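Local coordinates for protein methanogen homoaconitase large subunit (Methanocaldococcus jannaschii, PDB 4KP2) that catalyses, together with its small subunit, the reversible dehydration of (R)-homocitrate to cis-homoaconitate and its rehydration to homoisocitrate, using a [4Fe-4S] cluster, at residues Q121-E125 against N126-P130; L360-K364 against E365-D369; Y420-S423 against P424-A428. One frame throughout, in Å; residues are numbered along the deposited sequence.

Contact 1 (Q121-E125 against N126-P130); sequences QILAE and NYVLP
Leu123 O, at the C-terminal end of helix 119-126, receives Val128 N at 2.9 Å in a nearly straight bond (174°) and Tyr127 N in a weak, bent one, so two successive amides, four and five residues on, converge on one carbonyl of the last turn. Tyr127 has its CG anti to the carbonyl carbon and beside the backbone N (chi1 -64°), which lays the ring back along that turn. There CE2 lies 4.1 Å from Ile122 CG2, the two side chains running the same way, and CD2 meets Ile122 O near the ring plane at 3.7 Å. Leu123 crosses the tyrosine at about a right angle, with CD1 coming to 3.9 Å from Tyr127 CD2. The branch point of Leu123, CG, rests 3.9 Å from Val128 CG2. Tyr127 OH is hydrogen-bonded to NE2 of His112; with an alanine here, His112 would probably lose that partner and Ile122 and Leu123 would face a gap. Gln121 NE2 reaches Glu125 OE2 at 3.1 Å; the bond lies in the amide plane of Gln121 but meets the carboxylate on its anti side, 29° out of the carboxylate plane. Glu125 OE1 is held by Ser355 and Gln121 OE1 by Arg327. Arg256 NH1 is hydrogen-bonded to both Ala124 O and Val128 O, and so spans the exit from helix to loop. Helix end and loop pack on a parallel sheet: Leu123, Tyr127 and Val128 on Leu49 of strand 49-53, Leu123 and Tyr127 on Val78 of strand 77-80, while Tyr251 of helix 246-254 touches Glu125.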
ATOM      1  N   GLN A 121      -4.560   2.772 -17.445  1.00 41.41           N
ATOM      2  CA  GLN A 121      -3.380   1.990 -17.794  1.00 40.73           C
ATOM      3  C   GLN A 121      -3.775   0.599 -18.280  1.00 44.50           C
ATOM      4  O   GLN A 121      -3.226   0.097 -19.259  1.00 41.80           O
ATOM      5  CB  GLN A 121      -2.430   1.886 -16.601  1.00 40.58           C
ATOM      6  CG  GLN A 121      -1.128   1.166 -16.912  1.00 38.64           C
ATOM      7  CD  GLN A 121      -0.282   1.898 -17.936  1.00 40.44           C
ATOM      8  OE1 GLN A 121      -0.341   3.124 -18.048  1.00 27.29           O
ATOM      9  NE2 GLN A 121       0.512   1.148 -18.692  1.00 45.51           N
ATOM     10  N   ILE A 122      -4.729  -0.016 -17.586  1.00 45.80           N
ATOM     11  CA  ILE A 122      -5.256  -1.316 -17.984  1.00 47.30           C
ATOM     12  C   ILE A 122      -5.920  -1.219 -19.352  1.00 52.24           C
ATOM     13  O   ILE A 122      -5.739  -2.084 -20.212  1.00 52.18           O
ATOM     14  CB  ILE A 122      -6.282  -1.841 -16.961  1.00 42.06           C
ATOM     15  CG1 ILE A 122      -5.597  -2.155 -15.631  1.00 45.51           C
ATOM     16  CG2 ILE A 122      -6.992  -3.079 -17.490  1.00 43.64           C
ATOM     17  CD1 ILE A 122      -6.544  -2.651 -14.563  1.00 48.47           C
ATOM     18  N   LEU A 123      -6.680  -0.146 -19.546  1.00 49.47           N
ATOM     19  CA  LEU A 123      -7.400   0.081 -20.792  1.00 50.61           C
ATOM     20  C   LEU A 123      -6.431   0.238 -21.960  1.00 52.98           C
ATOM     21  O   LEU A 123      -6.724  -0.172 -23.083  1.00 52.37           O
ATOM     22  CB  LEU A 123      -8.280   1.326 -20.668  1.00 46.38           C
ATOM     23  CG  LEU A 123      -9.709   1.233 -21.203  1.00 47.81           C
ATOM     24  CD1 LEU A 123     -10.437   0.072 -20.550  1.00 50.48           C
ATOM     25  CD2 LEU A 123     -10.451   2.535 -20.953  1.00 42.57           C
ATOM     26  N   ALA A 124      -5.275   0.831 -21.684  1.00 47.46           N
ATOM     27  CA  ALA A 124      -4.255   1.039 -22.704  1.00 50.78           C
ATOM     28  C   ALA A 124      -3.453  -0.231 -22.954  1.00 51.26           C
ATOM     29  O   ALA A 124      -2.849  -0.398 -24.014  1.00 57.36           O
ATOM     30  CB  ALA A 124      -3.330   2.176 -22.300  1.00 45.16           C
ATOM     31  N   GLU A 125      -3.453  -1.128 -21.973  1.00 53.05           N
ATOM     32  CA  GLU A 125      -2.642  -2.336 -22.051  1.00 58.22           C
ATOM     33  C   GLU A 125      -3.328  -3.502 -22.753  1.00 59.38           C
ATOM     34  O   GLU A 125      -2.667  -4.469 -23.125  1.00 62.49           O
ATOM     35  CB  GLU A 125      -2.202  -2.782 -20.655  1.00 53.54           C
ATOM     36  CG  GLU A 125      -1.027  -2.010 -20.090  1.00 50.77           C
ATOM     37  CD  GLU A 125      -0.613  -2.513 -18.722  1.00 54.42           C
ATOM     38  OE1 GLU A 125      -1.213  -3.499 -18.242  1.00 39.46           O
ATOM     39  OE2 GLU A 125       0.311  -1.922 -18.126  1.00 53.10           O
ATOM     40  N   ASN A 126      -4.644  -3.421 -22.936  1.00 55.82           N
ATOM     41  CA  ASN A 126      -5.376  -4.574 -23.452  1.00 56.60           C
ATOM     42  C   ASN A 126      -6.738  -4.283 -24.084  1.00 56.71           C
ATOM     43  O   ASN A 126      -7.518  -5.205 -24.321  1.00 61.50           O
ATOM     44  CB  ASN A 126      -5.536  -5.621 -22.343  1.00 63.01           C
ATOM     45  CG  ASN A 126      -5.610  -7.037 -22.879  1.00 65.86           C
ATOM     46  OD1 ASN A 126      -6.695  -7.591 -23.054  1.00 64.34           O
ATOM     47  ND2 ASN A 126      -4.452  -7.632 -23.143  1.00 67.75           N
ATOM     48  N   TYR A 127      -7.034  -3.018 -24.369  1.00 51.95           N
ATOM     49  CA  TYR A 127      -8.355  -2.684 -24.900  1.00 48.67           C
ATOM     50  C   TYR A 127      -8.375  -1.630 -26.007  1.00 47.20           C
ATOM     51  O   TYR A 127      -8.819  -1.908 -27.122  1.00 51.30           O
ATOM     52  CB  TYR A 127      -9.298  -2.269 -23.767  1.00 51.37           C
ATOM     53  CG  TYR A 127      -9.585  -3.374 -22.776  1.00 51.60           C
ATOM     54  CD1 TYR A 127     -10.446  -4.414 -23.099  1.00 52.89           C
ATOM     55  CD2 TYR A 127      -8.997  -3.376 -21.519  1.00 50.05           C
ATOM     56  CE1 TYR A 127     -10.712  -5.426 -22.198  1.00 52.86           C
ATOM     57  CE2 TYR A 127      -9.259  -4.385 -20.611  1.00 55.13           C
ATOM     58  CZ  TYR A 127     -10.116  -5.408 -20.957  1.00 52.76           C
ATOM     59  OH  TYR A 127     -10.381  -6.415 -20.058  1.00 48.67           O
ATOM     60  N   VAL A 128      -7.905  -0.427 -25.695  1.00 48.30           N
ATOM     61  CA  VAL A 128      -8.040   0.717 -26.600  1.00 44.55           C
ATOM     62  C   VAL A 128      -7.368   0.540 -27.962  1.00 46.99           C
ATOM     63  O   VAL A 128      -6.143   0.469 -28.063  1.00 49.53           O
ATOM     64  CB  VAL A 128      -7.510   2.012 -25.956  1.00 44.62           C
ATOM     65  CG1 VAL A 128      -7.625   3.170 -26.933  1.00 45.72           C
ATOM     66  CG2 VAL A 128      -8.267   2.315 -24.673  1.00 47.30           C
ATOM     67  N   LEU A 129      -8.188   0.481 -29.008  1.00 50.28           N
ATOM     68  CA  LEU A 129      -7.695   0.429 -30.380  1.00 47.78           C
ATOM     69  C   LEU A 129      -7.888   1.783 -31.051  1.00 44.91           C
ATOM     70  O   LEU A 129      -8.752   2.556 -30.644  1.00 46.50           O
ATOM     71  CB  LEU A 129      -8.430  -0.655 -31.172  1.00 44.72           C
ATOM     72  CG  LEU A 129      -8.073  -2.107 -30.864  1.00 44.03           C
ATOM     73  CD1 LEU A 129      -8.921  -3.048 -31.705  1.00 43.18           C
ATOM     74  CD2 LEU A 129      -6.596  -2.352 -31.110  1.00 47.02           C
ATOM     75  N   PRO A 130      -7.070   2.083 -32.073  1.00 49.96           N
ATOM     76  CA  PRO A 130      -7.208   3.334 -32.828  1.00 50.97           C
ATOM     77  C   PRO A 130      -8.594   3.498 -33.447  1.00 49.95           C
ATOM     78  O   PRO A 130      -9.302   2.510 -33.646  1.00 46.52           O
ATOM     79  CB  PRO A 130      -6.154   3.190 -33.927  1.00 52.52           C
ATOM     80  CG  PRO A 130      -5.114   2.319 -33.323  1.00 48.49           C
ATOM     81  CD  PRO A 130      -5.865   1.334 -32.473  1.00 46.42           C
TER

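Contact 2 (L360-K364 against E365-D369); sequences LQALK and EGIID
Gln361 O lies 3.3 Å from Glu365 CB, just ahead of the Schellman motif that closes helix 356-363 and leads into helix 367-374. The carboxylate of Glu365 belongs elsewhere: its OE2 forms a salt bridge with Arg332 of helix 328-338. Ala362 comes next and carries two of the bonds that span the junction. Its O accepts Ile367 N at 2.8 Å, almost in line with the carbonyl, and also takes a weak bond from Ile368 N, so one acceptor of the old helix serves two amides of the new one. Its methyl, CB, is met by Ile368 CD1 at 3.6 Å; the bend at chi2 (73°) carries that terminal carbon back toward the alanine, while Ile367 CB stands a little farther off. Leu363 follows with CD2 at 3.6 Å from Ile368 CB, and near its CG1 and CG2 as well. Leu363 and Ile368 also pack on Ile368 and Leu363 of the second subunit, respectively, which places this junction where the two large subunits of the crystal assembly meet. Lys364 and Glu365 form the corners of a type I beta turn running from Leu363 to Gly366. Gly366, with a positive phi of 75°, is the first residue to leave helical angles and stands at the N-cap position of the next helix; its N closes the turn by a weak bond to Leu363 O, 3.1 Å long.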
ATOM      1  N   LEU A 360       5.259  -6.201 -12.237  1.00 49.75           N
ATOM      2  CA  LEU A 360       5.986  -7.454 -12.411  1.00 47.99           C
ATOM      3  C   LEU A 360       7.304  -7.289 -13.164  1.00 51.84           C
ATOM      4  O   LEU A 360       8.343  -7.785 -12.724  1.00 55.97           O
ATOM      5  CB  LEU A 360       5.105  -8.485 -13.117  1.00 42.71           C
ATOM      6  CG  LEU A 360       3.987  -9.079 -12.263  1.00 45.58           C
ATOM      7  CD1 LEU A 360       3.114 -10.010 -13.087  1.00 46.30           C
ATOM      8  CD2 LEU A 360       4.585  -9.812 -11.076  1.00 55.03           C
ATOM      9  N   GLN A 361       7.261  -6.594 -14.296  1.00 50.29           N
ATOM     10  CA  GLN A 361       8.452  -6.425 -15.121  1.00 60.16           C
ATOM     11  C   GLN A 361       9.451  -5.456 -14.495  1.00 59.46           C
ATOM     12  O   GLN A 361      10.605  -5.387 -14.917  1.00 67.64           O
ATOM     13  CB  GLN A 361       8.073  -5.981 -16.535  1.00 50.81           C
ATOM     14  CG  GLN A 361       7.280  -4.690 -16.596  1.00 52.64           C
ATOM     15  CD  GLN A 361       6.684  -4.449 -17.969  1.00 58.75           C
ATOM     16  OE1 GLN A 361       6.797  -5.289 -18.862  1.00 53.38           O
ATOM     17  NE2 GLN A 361       6.044  -3.300 -18.143  1.00 60.72           N
ATOM     18  N   ALA A 362       9.005  -4.711 -13.489  1.00 54.97           N
ATOM     19  CA  ALA A 362       9.897  -3.833 -12.743  1.00 53.07           C
ATOM     20  C   ALA A 362      10.452  -4.567 -11.526  1.00 55.30           C
ATOM     21  O   ALA A 362      11.449  -4.149 -10.936  1.00 54.08           O
ATOM     22  CB  ALA A 362       9.176  -2.566 -12.324  1.00 48.93           C
ATOM     23  N   LEU A 363       9.794  -5.662 -11.157  1.00 55.95           N
ATOM     24  CA  LEU A 363      10.268  -6.521 -10.079  1.00 55.20           C
ATOM     25  C   LEU A 363      11.373  -7.435 -10.588  1.00 57.02           C
ATOM     26  O   LEU A 363      12.372  -7.662  -9.906  1.00 58.48           O
ATOM     27  CB  LEU A 363       9.120  -7.361  -9.520  1.00 59.71           C
ATOM     28  CG  LEU A 363       8.153  -6.670  -8.560  1.00 57.57           C
ATOM     29  CD1 LEU A 363       6.896  -7.505  -8.378  1.00 51.50           C
ATOM     30  CD2 LEU A 363       8.829  -6.424  -7.223  1.00 45.68           C
ATOM     31  N   LYS A 364      11.184  -7.955 -11.798  1.00 59.91           N
ATOM     32  CA  LYS A 364      12.155  -8.844 -12.419  1.00 57.45           C
ATOM     33  C   LYS A 364      13.366  -8.047 -12.894  1.00 63.18           C
ATOM     34  O   LYS A 364      14.387  -8.617 -13.280  1.00 74.70           O
ATOM     35  CB  LYS A 364      11.513  -9.578 -13.597  1.00 64.11           C
ATOM     36  CG  LYS A 364      12.202 -10.877 -13.977  1.00 63.02           C
ATOM     37  CD  LYS A 364      11.497 -11.544 -15.147  1.00 63.10           C
ATOM     38  CE  LYS A 364      12.035 -12.943 -15.392  1.00 63.86           C
ATOM     39  NZ  LYS A 364      11.759 -13.846 -14.242  1.00 59.95           N
ATOM     40  N   GLU A 365      13.241  -6.724 -12.861  1.00 60.55           N
ATOM     41  CA  GLU A 365      14.317  -5.838 -13.276  1.00 59.31           C
ATOM     42  C   GLU A 365      15.029  -5.268 -12.051  1.00 61.55           C
ATOM     43  O   GLU A 365      16.059  -4.605 -12.166  1.00 64.96           O
ATOM     44  CB  GLU A 365      13.760  -4.717 -14.155  1.00 56.81           C
ATOM     45  CG  GLU A 365      14.808  -3.977 -14.970  1.00 62.74           C
ATOM     46  CD  GLU A 365      14.194  -3.138 -16.073  1.00 67.75           C
ATOM     47  OE1 GLU A 365      13.026  -3.394 -16.437  1.00 62.77           O
ATOM     48  OE2 GLU A 365      14.882  -2.225 -16.577  1.00 61.89           O
ATOM     49  N   GLY A 366      14.471  -5.540 -10.875  1.00 58.08           N
ATOM     50  CA  GLY A 366      15.069  -5.105  -9.626  1.00 53.63           C
ATOM     51  C   GLY A 366      14.882  -3.624  -9.360  1.00 55.47           C
ATOM     52  O   GLY A 366      15.625  -3.026  -8.583  1.00 49.87           O
ATOM     53  N   ILE A 367      13.885  -3.032 -10.008  1.00 55.10           N
ATOM     54  CA  ILE A 367      13.603  -1.610  -9.850  1.00 49.72           C
ATOM     55  C   ILE A 367      12.938  -1.322  -8.505  1.00 53.99           C
ATOM     56  O   ILE A 367      13.235  -0.319  -7.855  1.00 54.96           O
ATOM     57  CB  ILE A 367      12.720  -1.085 -10.999  1.00 52.51           C
ATOM     58  CG1 ILE A 367      13.417  -1.315 -12.342  1.00 53.50           C
ATOM     59  CG2 ILE A 367      12.408   0.390 -10.813  1.00 53.71           C
ATOM     60  CD1 ILE A 367      12.678  -0.733 -13.520  1.00 56.67           C
ATOM     61  N   ILE A 368      12.044  -2.215  -8.089  1.00 49.23           N
ATOM     62  CA  ILE A 368      11.364  -2.083  -6.804  1.00 53.66           C
ATOM     63  C   ILE A 368      12.359  -2.154  -5.649  1.00 46.07           C
ATOM     64  O   ILE A 368      12.259  -1.395  -4.681  1.00 44.27           O
ATOM     65  CB  ILE A 368      10.262  -3.155  -6.629  1.00 50.58           C
ATOM     66  CG1 ILE A 368       8.940  -2.665  -7.221  1.00 51.38           C
ATOM     67  CG2 ILE A 368      10.054  -3.498  -5.163  1.00 48.39           C
ATOM     68  CD1 ILE A 368       8.904  -2.650  -8.725  1.00 53.01           C
ATOM     69  N   ASP A 369      13.328  -3.059  -5.771  1.00 50.92           N
ATOM     70  CA  ASP A 369      14.362  -3.235  -4.756  1.00 56.82           C
ATOM     71  C   ASP A 369      15.080  -1.923  -4.462  1.00 51.91           C
ATOM     72  O   ASP A 369      15.316  -1.580  -3.305  1.00 52.21           O
ATOM     73  CB  ASP A 369      15.376  -4.294  -5.196  1.00 47.48           C
ATOM     74  CG  ASP A 369      14.736  -5.643  -5.447  1.00 53.14           C
ATOM     75  OD1 ASP A 369      13.582  -5.674  -5.925  1.00 57.36           O
ATOM     76  OD2 ASP A 369      15.387  -6.673  -5.167  1.00 48.16           O
TER

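Contact 3 (Y420-S423 against P424-A428); sequences YLAS and PKIAA
Ser423 answers two amides of the helix that starts just after it, one with its side chain and one with its backbone. Its OG accepts Ile426 N at 3.3 Å; the bond is weak by length yet almost straight (173°). Its O accepts Ala427 N at 2.8 Å, the stronger of the two and the first regular bond of helix 424-433. Pro424 takes the first helical position, where the missing N-H forfeits no helical bond, and its O in turn receives Ala428 N at 2.9 Å. Farther on, Ile426 O is met by the hydroxyl of Ser430. The serine hydroxyl reaches its amide because chi1 (66°) sets OG between the backbone N and the carbonyl carbon. The same position brings OG to 3.3 Å from Ile426 CG1, so the hydroxyl lies against that apolar branch. Beside it, Ala422 CB and Ile426 CB touch at 4.1 Å, and both residues pack on Val295 of strand 294-296. The ammonium of Lys425, at the end of an extended chain, forms a salt bridge with Glu293 and a weak bond to Asn186 O. On the strand side, backbone bonds continue as far as Ala422, which is bonded to Ser402 of strand 399-402, while Leu421 is bonded to Ala296 of strand 294-296. This is a serine N-cap followed by proline at the first helical position, set where strand 418-421, at one end of the five-stranded parallel sheet within this chain, passes into a helix of the alpha-beta-alpha sandwich of the aconitase family.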
ATOM      1  N   TYR A 420       3.269  20.163  -5.670  1.00 52.45           N
ATOM      2  CA  TYR A 420       4.058  20.552  -6.831  1.00 45.33           C
ATOM      3  C   TYR A 420       4.089  19.407  -7.838  1.00 48.59           C
ATOM      4  O   TYR A 420       4.217  18.242  -7.460  1.00 47.17           O
ATOM      5  CB  TYR A 420       5.481  20.930  -6.420  1.00 52.16           C
ATOM      6  CG  TYR A 420       5.595  22.251  -5.694  1.00 49.82           C
ATOM      7  CD1 TYR A 420       5.217  22.371  -4.364  1.00 51.11           C
ATOM      8  CD2 TYR A 420       6.096  23.377  -6.336  1.00 49.17           C
ATOM      9  CE1 TYR A 420       5.324  23.576  -3.695  1.00 52.85           C
ATOM     10  CE2 TYR A 420       6.208  24.587  -5.674  1.00 48.67           C
ATOM     11  CZ  TYR A 420       5.820  24.680  -4.353  1.00 49.08           C
ATOM     12  OH  TYR A 420       5.927  25.878  -3.687  1.00 45.25           O
ATOM     13  N   LEU A 421       3.966  19.740  -9.118  1.00 50.73           N
ATOM     14  CA  LEU A 421       3.951  18.730 -10.172  1.00 46.14           C
ATOM     15  C   LEU A 421       5.254  18.735 -10.963  1.00 48.60           C
ATOM     16  O   LEU A 421       5.738  19.792 -11.363  1.00 53.69           O
ATOM     17  CB  LEU A 421       2.771  18.963 -11.117  1.00 48.89           C
ATOM     18  CG  LEU A 421       1.378  18.942 -10.491  1.00 49.45           C
ATOM     19  CD1 LEU A 421       0.321  19.243 -11.540  1.00 55.56           C
ATOM     20  CD2 LEU A 421       1.113  17.599  -9.831  1.00 55.61           C
ATOM     21  N   ALA A 422       5.812  17.550 -11.192  1.00 44.80           N
ATOM     22  CA  ALA A 422       7.065  17.427 -11.927  1.00 44.84           C
ATOM     23  C   ALA A 422       7.233  16.045 -12.551  1.00 42.84           C
ATOM     24  O   ALA A 422       6.319  15.220 -12.522  1.00 38.05           O
ATOM     25  CB  ALA A 422       8.245  17.745 -11.020  1.00 44.81           C
ATOM     26  N   SER A 423       8.411  15.807 -13.118  1.00 40.73           N
ATOM     27  CA  SER A 423       8.722  14.533 -13.754  1.00 43.01           C
ATOM     28  C   SER A 423       9.262  13.547 -12.722  1.00 50.46           C
ATOM     29  O   SER A 423       9.744  13.962 -11.668  1.00 53.38           O
ATOM     30  CB  SER A 423       9.749  14.741 -14.870  1.00 49.14           C
ATOM     31  OG  SER A 423      10.996  15.160 -14.347  1.00 51.23           O
ATOM     32  N   PRO A 424       9.169  12.237 -13.014  1.00 50.09           N
ATOM     33  CA  PRO A 424       9.724  11.208 -12.127  1.00 50.42           C
ATOM     34  C   PRO A 424      11.207  11.432 -11.854  1.00 51.63           C
ATOM     35  O   PRO A 424      11.683  11.128 -10.759  1.00 53.74           O
ATOM     36  CB  PRO A 424       9.539   9.923 -12.932  1.00 52.20           C
ATOM     37  CG  PRO A 424       8.360  10.189 -13.781  1.00 50.55           C
ATOM     38  CD  PRO A 424       8.431  11.644 -14.144  1.00 49.70           C
ATOM     39  N   LYS A 425      11.921  11.952 -12.848  1.00 54.85           N
ATOM     40  CA  LYS A 425      13.331  12.285 -12.695  1.00 57.67           C
ATOM     41  C   LYS A 425      13.532  13.298 -11.574  1.00 54.73           C
ATOM     42  O   LYS A 425      14.269  13.043 -10.621  1.00 53.27           O
ATOM     43  CB  LYS A 425      13.883  12.847 -14.003  1.00 56.32           C
ATOM     44  CG  LYS A 425      15.284  13.421 -13.888  1.00 60.09           C
ATOM     45  CD  LYS A 425      15.674  14.145 -15.166  1.00 61.98           C
ATOM     46  CE  LYS A 425      17.037  14.804 -15.038  1.00 64.41           C
ATOM     47  NZ  LYS A 425      17.364  15.626 -16.237  1.00 59.51           N
ATOM     48  N   ILE A 426      12.866  14.442 -11.695  1.00 55.85           N
ATOM     49  CA  ILE A 426      12.961  15.501 -10.698  1.00 57.75           C
ATOM     50  C   ILE A 426      12.381  15.051  -9.360  1.00 56.78           C
ATOM     51  O   ILE A 426      12.891  15.411  -8.298  1.00 56.54           O
ATOM     52  CB  ILE A 426      12.238  16.778 -11.175  1.00 52.68           C
ATOM     53  CG1 ILE A 426      12.774  17.214 -12.539  1.00 59.91           C
ATOM     54  CG2 ILE A 426      12.397  17.902 -10.163  1.00 46.14           C
ATOM     55  CD1 ILE A 426      12.126  18.469 -13.076  1.00 59.86           C
ATOM     56  N   ALA A 427      11.319  14.255  -9.421  1.00 55.27           N
ATOM     57  CA  ALA A 427      10.674  13.742  -8.217  1.00 52.98           C
ATOM     58  C   ALA A 427      11.622  12.863  -7.410  1.00 55.26           C
ATOM     59  O   ALA A 427      11.670  12.946  -6.183  1.00 58.20           O
ATOM     60  CB  ALA A 427       9.413  12.971  -8.579  1.00 50.93           C
ATOM     61  N   ALA A 428      12.378  12.024  -8.108  1.00 52.01           N
ATOM     62  CA  ALA A 428      13.334  11.137  -7.457  1.00 56.28           C
ATOM     63  C   ALA A 428      14.493  11.921  -6.852  1.00 60.30           C
ATOM     64  O   ALA A 428      14.887  11.681  -5.712  1.00 58.16           O
ATOM     65  CB  ALA A 428      13.851  10.099  -8.441  1.00 50.48           C
TER

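Overall arrangement
From the N terminus the three contacts come in series, each bridging a short local bend, and none nests within or crosses another. Contact 1 lies where helix 119-126 gives way to the loop before strand 133-136 of the first parallel sheet. Contact 2 joins two helices on the way from strand 348-351 to strand 377-378 of the second parallel sheet, which has the same strand order, and forms part of the contact with the second large subunit. Contact 3 leads from that sheet's last strand into helix 424-433. Helix 328-338 touches both contacts 2 and 3, linking them indirectly although their nearest atoms are about 10 Å apart. Contacts 1 and 3 lie on opposite sides of the chain's centre.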